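Local coordinates for protein Dye type peroxidase A (Streptomyces lividans 1326, PDB 6GZW) that is a haem-containing dye-decolourising peroxidase that probably uses hydrogen peroxide to oxidise dyes and other substrates, at residues Phe88-Phe93 and Leu106-Asp111; Ser219-Arg224 and Gly356-Pro361; Pro303-Asp308 and Ala318-Val323. One frame throughout, in Å; residues are numbered along the deposited sequence.

Overall arrangement
From the N terminus, contact 1 closes first: strand 83-89 runs into helix 90-95, and the chain turns back so that 106-111 packs beside 88-93. Contact 2 opens later, at 219-224, and closes only when 356-361 pairs with it 132 residues on. Contact 3, the hairpin of strands 300-310 and 316-326, opens and closes within that long excursion, so it nests in contact 2 while contact 1 stands in series before both. All three meet one antiparallel sheet, whose adjacent strands include, in order, 83-89, 350-360, 219-228, 316-326 and 300-310. Contacts 1 and 2 touch where the N-terminal and C-terminal family regions join; contacts 2 and 3 touch through neighbouring strands, and contact 3 reaches the haem.

Contact 1: Phe88-Phe93 and Leu106-Asp111; sequences FGHSFF and LDPLPD
Leu106 packs against the Phe88 carbonyl, His90 and Phe93 in a small, partly buried, mainly apolar contact, without direct hydrogen bonds between the segments, where strand 83-89 passes into helix 90-95 and the following loop folds back beside it. One methyl does most of the work. Leu106 CD1 meets Phe93 CE1 at 3.5 Å, the two side chains crossing at about a right angle, and also lies 3.7 Å from Phe88 O. Leu106 CG stands anti to its own carbonyl carbon (chi1 -65°), which carries CD1 to the helix and leaves CD2 toward strand 350-360, where this leucine rests on Leu357 and Ala359.

The aromatic side of the contact is braced from within. Phe88 sends CD2 over the centre of the Phe92 ring, 3.5 Å above its plane, and Phe92 in turn covers a face of the Phe93 ring. Leu374 of the C-terminal helix touches both Phe88 and Phe93.

The solvent side is polar. His90, with CG anti to the backbone N (chi1 -176°), places its imidazole alongside the loop, so that CD2 comes within 3.3 Å of Leu106 O and lies near Pro108 CD. Its NE2 is linked to Asp107 through one water, which lies in the ring plane 2.9 Å from His90 NE2 and donates to Asp107 OD1 at 3.0 Å. This bridge probably helps to fix the turn of the ring.

Phe88 also bonds through its backbone to Ala359, which places the contact at the junction of the N-terminal and C-terminal halves. The helix and loop belong to the long connection between strands 83-89 and 126-132, the two middle strands in chain order of the N-terminal ferredoxin-like half of a dye-decolourising peroxidase.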
loop_
_atom_site.group_PDB
_atom_site.type_symbol
_atom_site.label_atom_id
_atom_site.label_comp_id
_atom_site.label_asym_id
_atom_site.label_seq_id
_atom_site.Cartn_x
_atom_site.Cartn_y
_atom_site.Cartn_z
ATOM N N PHE A 88 8.387 -8.632 22.032
ATOM C CA PHE A 88 9.397 -7.968 22.841
ATOM C C PHE A 88 10.794 -8.290 22.309
ATOM O O PHE A 88 11.101 -9.471 22.042
ATOM C CB PHE A 88 9.310 -8.435 24.312
ATOM C CG PHE A 88 7.969 -8.244 24.923
ATOM C CD1 PHE A 88 6.949 -9.161 24.701
ATOM C CD2 PHE A 88 7.692 -7.113 25.676
ATOM C CE1 PHE A 88 5.684 -8.976 25.229
ATOM C CE2 PHE A 88 6.438 -6.921 26.205
ATOM C CZ PHE A 88 5.429 -7.843 25.989
ATOM N N GLY A 89 11.647 -7.281 22.187
ATOM C CA GLY A 89 13.008 -7.454 21.692
ATOM C C GLY A 89 13.957 -7.681 22.863
ATOM O O GLY A 89 13.588 -7.444 24.024
ATOM N N HIS A 90 15.172 -8.102 22.524
ATOM C CA HIS A 90 16.261 -8.284 23.487
ATOM C C HIS A 90 16.442 -7.065 24.390
ATOM O O HIS A 90 16.537 -7.216 25.626
ATOM C CB HIS A 90 17.551 -8.615 22.731
ATOM C CG HIS A 90 18.726 -8.919 23.602
ATOM N ND1 HIS A 90 19.529 -7.935 24.137
ATOM C CD2 HIS A 90 19.285 -10.100 23.959
ATOM C CE1 HIS A 90 20.509 -8.500 24.824
ATOM N NE2 HIS A 90 20.387 -9.813 24.725
ATOM N N SER A 91 16.425 -5.865 23.797
ATOM C CA SER A 91 16.672 -4.625 24.532
ATOM C C SER A 91 15.613 -4.313 25.583
ATOM O O SER A 91 15.902 -3.654 26.565
ATOM C CB SER A 91 16.817 -3.455 23.556
ATOM O OG SER A 91 15.664 -3.352 22.746
ATOM N N PHE A 92 14.386 -4.793 25.394
ATOM C CA PHE A 92 13.298 -4.508 26.331
ATOM C C PHE A 92 13.618 -4.839 27.801
ATOM O O PHE A 92 13.229 -4.095 28.722
ATOM C CB PHE A 92 12.068 -5.301 25.906
ATOM C CG PHE A 92 10.857 -5.083 26.773
ATOM C CD1 PHE A 92 9.990 -4.015 26.535
ATOM C CD2 PHE A 92 10.553 -5.959 27.824
ATOM C CE1 PHE A 92 8.854 -3.822 27.330
ATOM C CE2 PHE A 92 9.436 -5.754 28.617
ATOM C CZ PHE A 92 8.586 -4.685 28.375
ATOM N N PHE A 93 14.328 -5.945 28.007
ATOM C CA PHE A 93 14.444 -6.579 29.331
ATOM C C PHE A 93 15.397 -5.780 30.236
ATOM O O PHE A 93 15.114 -5.591 31.425
ATOM C CB PHE A 93 14.806 -8.080 29.147
ATOM C CG PHE A 93 13.727 -8.843 28.424
ATOM C CD1 PHE A 93 13.654 -8.818 27.019
ATOM C CD2 PHE A 93 12.711 -9.472 29.124
ATOM C CE1 PHE A 93 12.628 -9.449 26.351
ATOM C CE2 PHE A 93 11.677 -10.129 28.466
ATOM C CZ PHE A 93 11.620 -10.100 27.057
ATOM N N LEU A 106 16.288 -14.929 22.452
ATOM C CA LEU A 106 16.505 -13.555 21.974
ATOM C C LEU A 106 17.951 -13.135 21.833
ATOM O O LEU A 106 18.212 -11.967 21.466
ATOM C CB LEU A 106 15.766 -12.525 22.841
ATOM C CG LEU A 106 14.244 -12.577 22.839
ATOM C CD1 LEU A 106 13.734 -11.438 23.691
ATOM C CD2 LEU A 106 13.650 -12.483 21.429
ATOM N N ASP A 107 18.905 -14.038 22.085
ATOM C CA ASP A 107 20.306 -13.696 21.880
ATOM C C ASP A 107 20.504 -13.169 20.447
ATOM O O ASP A 107 19.838 -13.659 19.524
ATOM C CB ASP A 107 21.240 -14.894 22.093
ATOM C CG ASP A 107 21.408 -15.281 23.555
ATOM O OD1 ASP A 107 20.941 -14.560 24.460
ATOM O OD2 ASP A 107 22.019 -16.352 23.771
ATOM N N PRO A 108 21.376 -12.165 20.274
ATOM C CA PRO A 108 21.463 -11.505 18.956
ATOM C C PRO A 108 21.732 -12.470 17.807
ATOM O O PRO A 108 22.499 -13.419 17.954
ATOM C CB PRO A 108 22.631 -10.523 19.111
ATOM C CG PRO A 108 23.272 -10.843 20.430
ATOM C CD PRO A 108 22.219 -11.490 21.267
ATOM N N LEU A 109 21.119 -12.206 16.654
ATOM C CA LEU A 109 21.357 -13.004 15.463
ATOM C C LEU A 109 22.817 -12.861 15.059
ATOM O O LEU A 109 23.442 -11.851 15.391
ATOM C CB LEU A 109 20.443 -12.546 14.306
ATOM C CG LEU A 109 18.926 -12.656 14.533
ATOM C CD1 LEU A 109 18.095 -11.876 13.499
ATOM C CD2 LEU A 109 18.485 -14.098 14.566
ATOM N N PRO A 110 23.372 -13.861 14.335
ATOM C CA PRO A 110 24.719 -13.680 13.784
ATOM C C PRO A 110 24.848 -12.431 12.912
ATOM O O PRO A 110 23.867 -11.970 12.319
ATOM C CB PRO A 110 24.923 -14.933 12.928
ATOM C CG PRO A 110 24.012 -15.956 13.531
ATOM C CD PRO A 110 22.818 -15.194 14.022
ATOM N N ASP A 111 26.049 -11.874 12.849
ATOM C CA ASP A 111 26.356 -10.880 11.851
ATOM C C ASP A 111 26.735 -11.657 10.608
ATOM O O ASP A 111 27.872 -12.083 10.464
ATOM C CB ASP A 111 27.470 -9.933 12.326
ATOM C CG ASP A 111 27.048 -9.113 13.542
ATOM O OD1 ASP A 111 26.179 -8.220 13.415
ATOM O OD2 ASP A 111 27.562 -9.380 14.651
HETATM O O HOH W 1 22.270 -11.969 25.182
#

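Contact 2: Ser219-Arg224 and Gly356-Pro361; sequences SYVVVR and GLFAVP
Val221 and Phe358 form the central hydrogen-bonded pair of two antiparallel strands, 219-228 and 350-360, side by side inside the sheet. Val221 N reaches Phe358 O at 3.0 Å and Phe358 N reaches Val221 O at 2.9 Å, both nearly straight at 163°. The pairs Ser219 with Val360 and Val223 with Gly356 repeat this two-bond pattern. Between them the carbonyls also take CA-H contacts; Leu357 CA lies 3.3 Å from Val221 O.

Packing is most continuous on the face of Val221, Phe358 and Val360. Val221 CG1 sits between its own N and carbonyl carbon (chi1 66°), a crowded position that aims it across the strand gap, 3.8 Å from Phe358 CB and just as near Val360 CG2. It meets the Phe358 ring at its edge, while Trp127 stacks on that ring and also touches Val221 and Val360. A beta carbon on Gly356 would clash with Phe358 CE2. Toward this end the fit slackens, Val223 CG2 standing farther from the ring edge.

The other face, likewise buried, is loose at one step: Tyr220 CB and Leu357 CD1 stand 4.5 Å apart. On either side of it Val222 CG2 meets Leu357 CD1 at 3.9 Å and Tyr220 CE1 touches the Ala359 methyl, CB, at 3.6 Å. The tyrosine ring approaches obliquely and continues to Pro103 and Ala105 of the loop after helix 90-95. An alanine here would remove the ring and would probably leave a gap between the Ala359 methyl and those two loop residues. The Val222 side chain is about 7 Å from the haem.

Between the strands the polar bonds are all main-chain and the side-chain contacts all apolar, while Ser219 OG turns to Ile199 O; this is consistent with a water-poor core.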
loop_
_atom_site.group_PDB
_atom_site.type_symbol
_atom_site.label_atom_id
_atom_site.label_comp_id
_atom_site.label_asym_id
_atom_site.label_seq_id
_atom_site.Cartn_x
_atom_site.Cartn_y
_atom_site.Cartn_z
ATOM N N SER A 219 5.815 -17.672 20.187
ATOM C CA SER A 219 6.721 -17.999 19.075
ATOM C C SER A 219 7.748 -16.890 18.943
ATOM O O SER A 219 7.508 -15.786 19.430
ATOM C CB SER A 219 5.938 -18.170 17.784
ATOM O OG SER A 219 6.763 -18.685 16.747
ATOM N N TYR A 220 8.883 -17.178 18.304
ATOM C CA TYR A 220 9.927 -16.190 18.042
ATOM C C TYR A 220 9.789 -15.787 16.566
ATOM O O TYR A 220 9.744 -16.644 15.692
ATOM C CB TYR A 220 11.335 -16.714 18.362
ATOM C CG TYR A 220 11.452 -16.913 19.847
ATOM C CD1 TYR A 220 11.777 -15.845 20.680
ATOM C CD2 TYR A 220 11.136 -18.120 20.422
ATOM C CE1 TYR A 220 11.795 -15.987 22.053
ATOM C CE2 TYR A 220 11.165 -18.275 21.807
ATOM C CZ TYR A 220 11.499 -17.205 22.600
ATOM O OH TYR A 220 11.541 -17.304 23.960
ATOM N N VAL A 221 9.716 -14.478 16.329
ATOM C CA VAL A 221 9.654 -13.927 14.967
ATOM C C VAL A 221 11.010 -13.319 14.599
ATOM O O VAL A 221 11.639 -12.631 15.413
ATOM C CB VAL A 221 8.481 -12.931 14.816
ATOM C CG1 VAL A 221 8.649 -11.685 15.655
ATOM C CG2 VAL A 221 8.264 -12.545 13.350
ATOM N N VAL A 222 11.468 -13.607 13.385
ATOM C CA VAL A 222 12.579 -12.888 12.779
ATOM C C VAL A 222 12.001 -12.155 11.583
ATOM O O VAL A 222 11.396 -12.787 10.711
ATOM C CB VAL A 222 13.724 -13.830 12.358
ATOM C CG1 VAL A 222 14.787 -13.080 11.552
ATOM C CG2 VAL A 222 14.309 -14.493 13.599
ATOM N N VAL A 223 12.141 -10.829 11.597
ATOM C CA VAL A 223 11.751 -9.924 10.515
ATOM C C VAL A 223 13.028 -9.574 9.772
ATOM O O VAL A 223 14.030 -9.207 10.407
ATOM C CB VAL A 223 11.144 -8.641 11.100
ATOM C CG1 VAL A 223 10.799 -7.632 10.012
ATOM C CG2 VAL A 223 9.936 -8.976 11.941
ATOM N N ARG A 224 12.988 -9.662 8.442
ATOM C CA ARG A 224 14.083 -9.166 7.586
ATOM C C ARG A 224 13.509 -8.337 6.474
ATOM O O ARG A 224 12.612 -8.801 5.755
ATOM C CB ARG A 224 14.898 -10.330 6.976
ATOM C CG ARG A 224 15.407 -11.337 8.012
ATOM C CD ARG A 224 16.541 -10.802 8.868
ATOM N NE ARG A 224 17.805 -10.814 8.133
ATOM C CZ ARG A 224 19.015 -10.809 8.689
ATOM N NH1 ARG A 224 19.170 -10.706 10.019
ATOM N NH2 ARG A 224 20.098 -10.880 7.897
ATOM N N GLY A 356 14.972 -7.824 12.761
ATOM C CA GLY A 356 14.433 -7.757 14.138
ATOM C C GLY A 356 14.170 -9.181 14.586
ATOM O O GLY A 356 13.819 -10.025 13.779
ATOM N N LEU A 357 14.409 -9.440 15.866
ATOM C CA LEU A 357 14.122 -10.715 16.499
ATOM C C LEU A 357 13.278 -10.434 17.732
ATOM O O LEU A 357 13.743 -9.714 18.625
ATOM C CB LEU A 357 15.421 -11.433 16.890
ATOM C CG LEU A 357 15.360 -12.589 17.878
ATOM C CD1 LEU A 357 14.458 -13.695 17.385
ATOM C CD2 LEU A 357 16.764 -13.107 18.159
ATOM N N PHE A 358 12.023 -10.913 17.756
ATOM C CA PHE A 358 11.111 -10.604 18.868
ATOM C C PHE A 358 10.469 -11.849 19.479
ATOM O O PHE A 358 10.195 -12.831 18.770
ATOM C CB PHE A 358 10.053 -9.586 18.430
ATOM C CG PHE A 358 10.628 -8.363 17.751
ATOM C CD1 PHE A 358 11.224 -7.339 18.480
ATOM C CD2 PHE A 358 10.595 -8.251 16.367
ATOM C CE1 PHE A 358 11.753 -6.231 17.847
ATOM C CE2 PHE A 358 11.127 -7.135 15.726
ATOM C CZ PHE A 358 11.707 -6.114 16.458
ATOM N N ALA A 359 10.257 -11.787 20.800
ATOM C CA ALA A 359 9.552 -12.818 21.544
ATOM C C ALA A 359 8.071 -12.486 21.576
ATOM O O ALA A 359 7.664 -11.500 22.219
ATOM C CB ALA A 359 10.086 -12.904 22.965
ATOM N N VAL A 360 7.260 -13.309 20.940
ATOM C CA VAL A 360 5.842 -13.054 20.773
ATOM C C VAL A 360 5.124 -14.066 21.676
ATOM O O VAL A 360 5.026 -15.251 21.332
ATOM C CB VAL A 360 5.464 -13.198 19.287
ATOM C CG1 VAL A 360 3.970 -13.191 19.054
ATOM C CG2 VAL A 360 6.128 -12.085 18.462
ATOM N N PRO A 361 4.655 -13.621 22.856
ATOM C CA PRO A 361 4.053 -14.589 23.790
ATOM C C PRO A 361 2.733 -15.171 23.329
ATOM O O PRO A 361 2.224 -14.862 22.241
ATOM C CB PRO A 361 3.872 -13.754 25.053
ATOM C CG PRO A 361 3.604 -12.385 24.509
ATOM C CD PRO A 361 4.605 -12.261 23.413
#

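Contact 3: Pro303-Asp308 and Ala318-Val323; sequences PFSYHD and AGLLFV. With HEM (protoporphyrin IX containing Fe), chain C.
Tyr306 lays its ring over the backbone of Gly319 on the neighbouring strand, an aromatic lid on a residue with no side chain. Gly319 CA is 3.9 Å from the ring centroid and 25° off the normal, a CH-pi contact, and Gly319 N also lies beneath the ring centre. The ring gets there because CG sits between the backbone N and the carbonyl carbon (chi1 75°), folding it across the strand. A beta carbon at Gly319 would press tightly on CE2. The Leu321 and Tyr306 side chains cross at about a right angle, with Leu321 CD2 3.4 Å from Tyr306 CD2, and Arg225 adds a cation-pi contact.

Beneath the lid the backbones pair as an antiparallel hairpin, strand 300-310 with strand 316-326, at one end of this chain's sheet in the C-terminal half of the peroxidase fold. Tyr306 and Gly319 are a hydrogen-bonded pair, and a glycine facing an aromatic residue across such strands is the arrangement known as aromatic rescue of glycine. Tyr306 N reaches Gly319 O at 3.0 Å, from 50° above the carbonyl plane. The same oxygen accepts from a water that lies 2.8 Å from Ser305 OG.

On the face opposite Tyr306, the edge of the His307 imidazole meets the Ala318 methyl, while His307 NE2 bonds to Gln158 of the second subunit and the ring packs edge-to-face with Phe139 of that subunit.

At the haem end, Pro303 CB touches Leu320 CD1 at 3.7 Å, and Leu320 CD2 comes 3.9 Å from the vinyl carbon CBB. Phe322 brings CZ to 3.3 Å from pyrrole carbon C3C, with the haem methyl CMC over its face. It lies on the side of the porphyrin where a water binds the iron at 2.0 Å.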
loop_
_atom_site.group_PDB
_atom_site.type_symbol
_atom_site.label_atom_id
_atom_site.label_comp_id
_atom_site.label_asym_id
_atom_site.label_seq_id
_atom_site.Cartn_x
_atom_site.Cartn_y
_atom_site.Cartn_z
ATOM N N PRO A 303 4.961 -13.426 4.956
ATOM C CA PRO A 303 5.543 -12.135 4.581
ATOM C C PRO A 303 4.542 -11.117 4.078
ATOM O O PRO A 303 3.373 -11.443 3.853
ATOM C CB PRO A 303 6.469 -12.537 3.407
ATOM C CG PRO A 303 5.676 -13.603 2.715
ATOM C CD PRO A 303 5.114 -14.414 3.857
ATOM N N PHE A 304 5.051 -9.926 3.856
ATOM C CA PHE A 304 4.434 -8.947 2.991
ATOM C C PHE A 304 5.471 -8.486 1.976
ATOM O O PHE A 304 6.668 -8.433 2.285
ATOM C CB PHE A 304 3.967 -7.731 3.792
ATOM C CG PHE A 304 2.944 -8.040 4.850
ATOM C CD1 PHE A 304 3.346 -8.414 6.115
ATOM C CD2 PHE A 304 1.587 -7.931 4.589
ATOM C CE1 PHE A 304 2.421 -8.697 7.096
ATOM C CE2 PHE A 304 0.647 -8.182 5.584
ATOM C CZ PHE A 304 1.079 -8.589 6.830
ATOM N N SER A 305 5.018 -8.096 0.789
ATOM C CA SER A 305 5.915 -7.458 -0.177
ATOM C C SER A 305 5.940 -5.938 0.119
ATOM O O SER A 305 5.070 -5.432 0.834
ATOM C CB SER A 305 5.470 -7.747 -1.618
ATOM O OG SER A 305 5.617 -9.135 -1.911
ATOM N N TYR A 306 7.002 -5.251 -0.310
ATOM C CA TYR A 306 7.097 -3.794 -0.145
ATOM C C TYR A 306 7.632 -3.116 -1.370
ATOM O O TYR A 306 8.368 -3.704 -2.192
ATOM C CB TYR A 306 7.899 -3.404 1.107
ATOM C CG TYR A 306 9.425 -3.571 1.019
ATOM C CD1 TYR A 306 10.251 -2.540 0.578
ATOM C CD2 TYR A 306 10.038 -4.754 1.400
ATOM C CE1 TYR A 306 11.637 -2.679 0.506
ATOM C CE2 TYR A 306 11.437 -4.898 1.337
ATOM C CZ TYR A 306 12.228 -3.865 0.926
ATOM O OH TYR A 306 13.604 -4.012 0.879
ATOM N N HIS A 307 7.213 -1.880 -1.505
ATOM C CA HIS A 307 7.743 -0.944 -2.472
ATOM C C HIS A 307 7.577 0.465 -1.932
ATOM O O HIS A 307 6.453 0.909 -1.749
ATOM C CB HIS A 307 7.027 -1.056 -3.776
ATOM C CG HIS A 307 7.413 0.032 -4.718
ATOM N ND1 HIS A 307 8.680 0.125 -5.254
ATOM C CD2 HIS A 307 6.731 1.121 -5.149
ATOM C CE1 HIS A 307 8.748 1.210 -6.001
ATOM N NE2 HIS A 307 7.583 1.830 -5.954
ATOM N N ASP A 308 8.692 1.138 -1.658
ATOM C CA ASP A 308 8.668 2.469 -1.058
ATOM C C ASP A 308 9.091 3.583 -1.995
ATOM O O ASP A 308 9.177 4.749 -1.590
ATOM C CB ASP A 308 9.460 2.444 0.231
ATOM C CG ASP A 308 8.703 1.733 1.335
ATOM O OD1 ASP A 308 7.580 2.157 1.699
ATOM O OD2 ASP A 308 9.215 0.774 1.892
ATOM N N ALA A 318 12.315 -1.859 -3.138
ATOM C CA ALA A 318 11.229 -2.838 -3.230
ATOM C C ALA A 318 11.765 -4.197 -2.879
ATOM O O ALA A 318 12.932 -4.497 -3.122
ATOM C CB ALA A 318 10.638 -2.862 -4.610
ATOM N N GLY A 319 10.901 -5.042 -2.337
ATOM C CA GLY A 319 11.365 -6.345 -1.917
ATOM C C GLY A 319 10.347 -7.101 -1.093
ATOM O O GLY A 319 9.140 -7.062 -1.357
ATOM N N LEU A 320 10.859 -7.806 -0.088
ATOM C CA LEU A 320 10.028 -8.652 0.783
ATOM C C LEU A 320 10.278 -8.321 2.226
ATOM O O LEU A 320 11.446 -8.248 2.652
ATOM C CB LEU A 320 10.415 -10.114 0.545
ATOM C CG LEU A 320 9.467 -11.180 1.127
ATOM C CD1 LEU A 320 8.172 -11.246 0.369
ATOM C CD2 LEU A 320 10.184 -12.532 1.090
ATOM N N LEU A 321 9.197 -8.054 2.979
ATOM C CA LEU A 321 9.271 -8.038 4.436
ATOM C C LEU A 321 9.104 -9.479 4.842
ATOM O O LEU A 321 7.983 -10.015 4.914
ATOM C CB LEU A 321 8.217 -7.157 5.084
ATOM C CG LEU A 321 8.141 -5.710 4.579
ATOM C CD1 LEU A 321 7.007 -4.967 5.257
ATOM C CD2 LEU A 321 9.461 -4.976 4.794
ATOM N N PHE A 322 10.246 -10.140 4.975
ATOM C CA PHE A 322 10.312 -11.544 5.347
ATOM C C PHE A 322 9.996 -11.606 6.840
ATOM O O PHE A 322 10.621 -10.930 7.626
ATOM C CB PHE A 322 11.715 -12.059 5.035
ATOM C CG PHE A 322 11.915 -13.520 5.321
ATOM C CD1 PHE A 322 11.588 -14.481 4.369
ATOM C CD2 PHE A 322 12.419 -13.935 6.532
ATOM C CE1 PHE A 322 11.781 -15.845 4.607
ATOM C CE2 PHE A 322 12.615 -15.287 6.784
ATOM C CZ PHE A 322 12.292 -16.240 5.813
ATOM N N VAL A 323 9.000 -12.407 7.198
ATOM C CA VAL A 323 8.551 -12.561 8.583
ATOM C C VAL A 323 8.390 -14.040 8.844
ATOM O O VAL A 323 7.512 -14.685 8.274
ATOM C CB VAL A 323 7.209 -11.852 8.823
ATOM C CG1 VAL A 323 6.850 -11.913 10.298
ATOM C CG2 VAL A 323 7.289 -10.410 8.380
HETATM C CHA HEM C . 11.025 -21.393 -0.101
HETATM C CHB HEM C . 11.710 -17.131 -2.291
HETATM C CHC HEM C . 14.224 -15.620 1.581
HETATM C CHD HEM C . 13.531 -19.861 3.744
HETATM C C1A HEM C . 10.994 -20.380 -1.024
HETATM C C2A HEM C . 10.403 -20.484 -2.317
HETATM C C3A HEM C . 10.605 -19.286 -2.920
HETATM C C4A HEM C . 11.324 -18.444 -2.009
HETATM C CMA HEM C . 10.148 -18.852 -4.292
HETATM C CAA HEM C . 9.700 -21.694 -2.920
HETATM C CBA HEM C . 8.200 -21.808 -2.694
HETATM C CGA HEM C . 7.880 -22.085 -1.264
HETATM O O1A HEM C . 7.915 -23.246 -0.774
HETATM O O2A HEM C . 7.584 -21.124 -0.497
HETATM C C1B HEM C . 12.445 -16.330 -1.398
HETATM C C2B HEM C . 12.794 -14.970 -1.643
HETATM C C3B HEM C . 13.507 -14.514 -0.579
HETATM C C4B HEM C . 13.577 -15.668 0.370
HETATM C CMB HEM C . 12.473 -14.199 -2.887
HETATM C CAB HEM C . 14.026 -13.159 -0.295
HETATM C CBB HEM C . 13.511 -12.046 -0.789
HETATM C C1C HEM C . 14.305 -16.647 2.495
HETATM C C2C HEM C . 14.982 -16.568 3.739
HETATM C C3C HEM C . 14.797 -17.795 4.353
HETATM C C4C HEM C . 13.972 -18.592 3.479
HETATM C CMC HEM C . 15.776 -15.421 4.283
HETATM C CAC HEM C . 15.330 -18.308 5.638
HETATM C CBC HEM C . 16.419 -17.884 6.298
HETATM C C1D HEM C . 12.724 -20.568 2.843
HETATM C C2D HEM C . 12.219 -21.905 3.209
HETATM C C3D HEM C . 11.522 -22.344 2.144
HETATM C C4D HEM C . 11.614 -21.249 1.135
HETATM C CMD HEM C . 12.410 -22.632 4.537
HETATM C CAD HEM C . 10.812 -23.684 2.038
HETATM C CBD HEM C . 11.760 -24.811 1.614
HETATM C CGD HEM C . 11.038 -26.123 1.591
HETATM O O1D HEM C . 10.538 -26.561 0.517
HETATM O O2D HEM C . 10.918 -26.763 2.656
HETATM N NA HEM C . 11.642 -19.163 -0.879
HETATM N NB HEM C . 12.953 -16.696 -0.215
HETATM N NC HEM C . 13.758 -17.875 2.322
HETATM N ND HEM C . 12.424 -20.249 1.572
HETATM FE FE HEM C . 12.703 -18.548 0.693
HETATM O O HOH W 2 8.213 -9.534 -2.756
HETATM O O HOH W 3 11.079 -17.795 1.546
#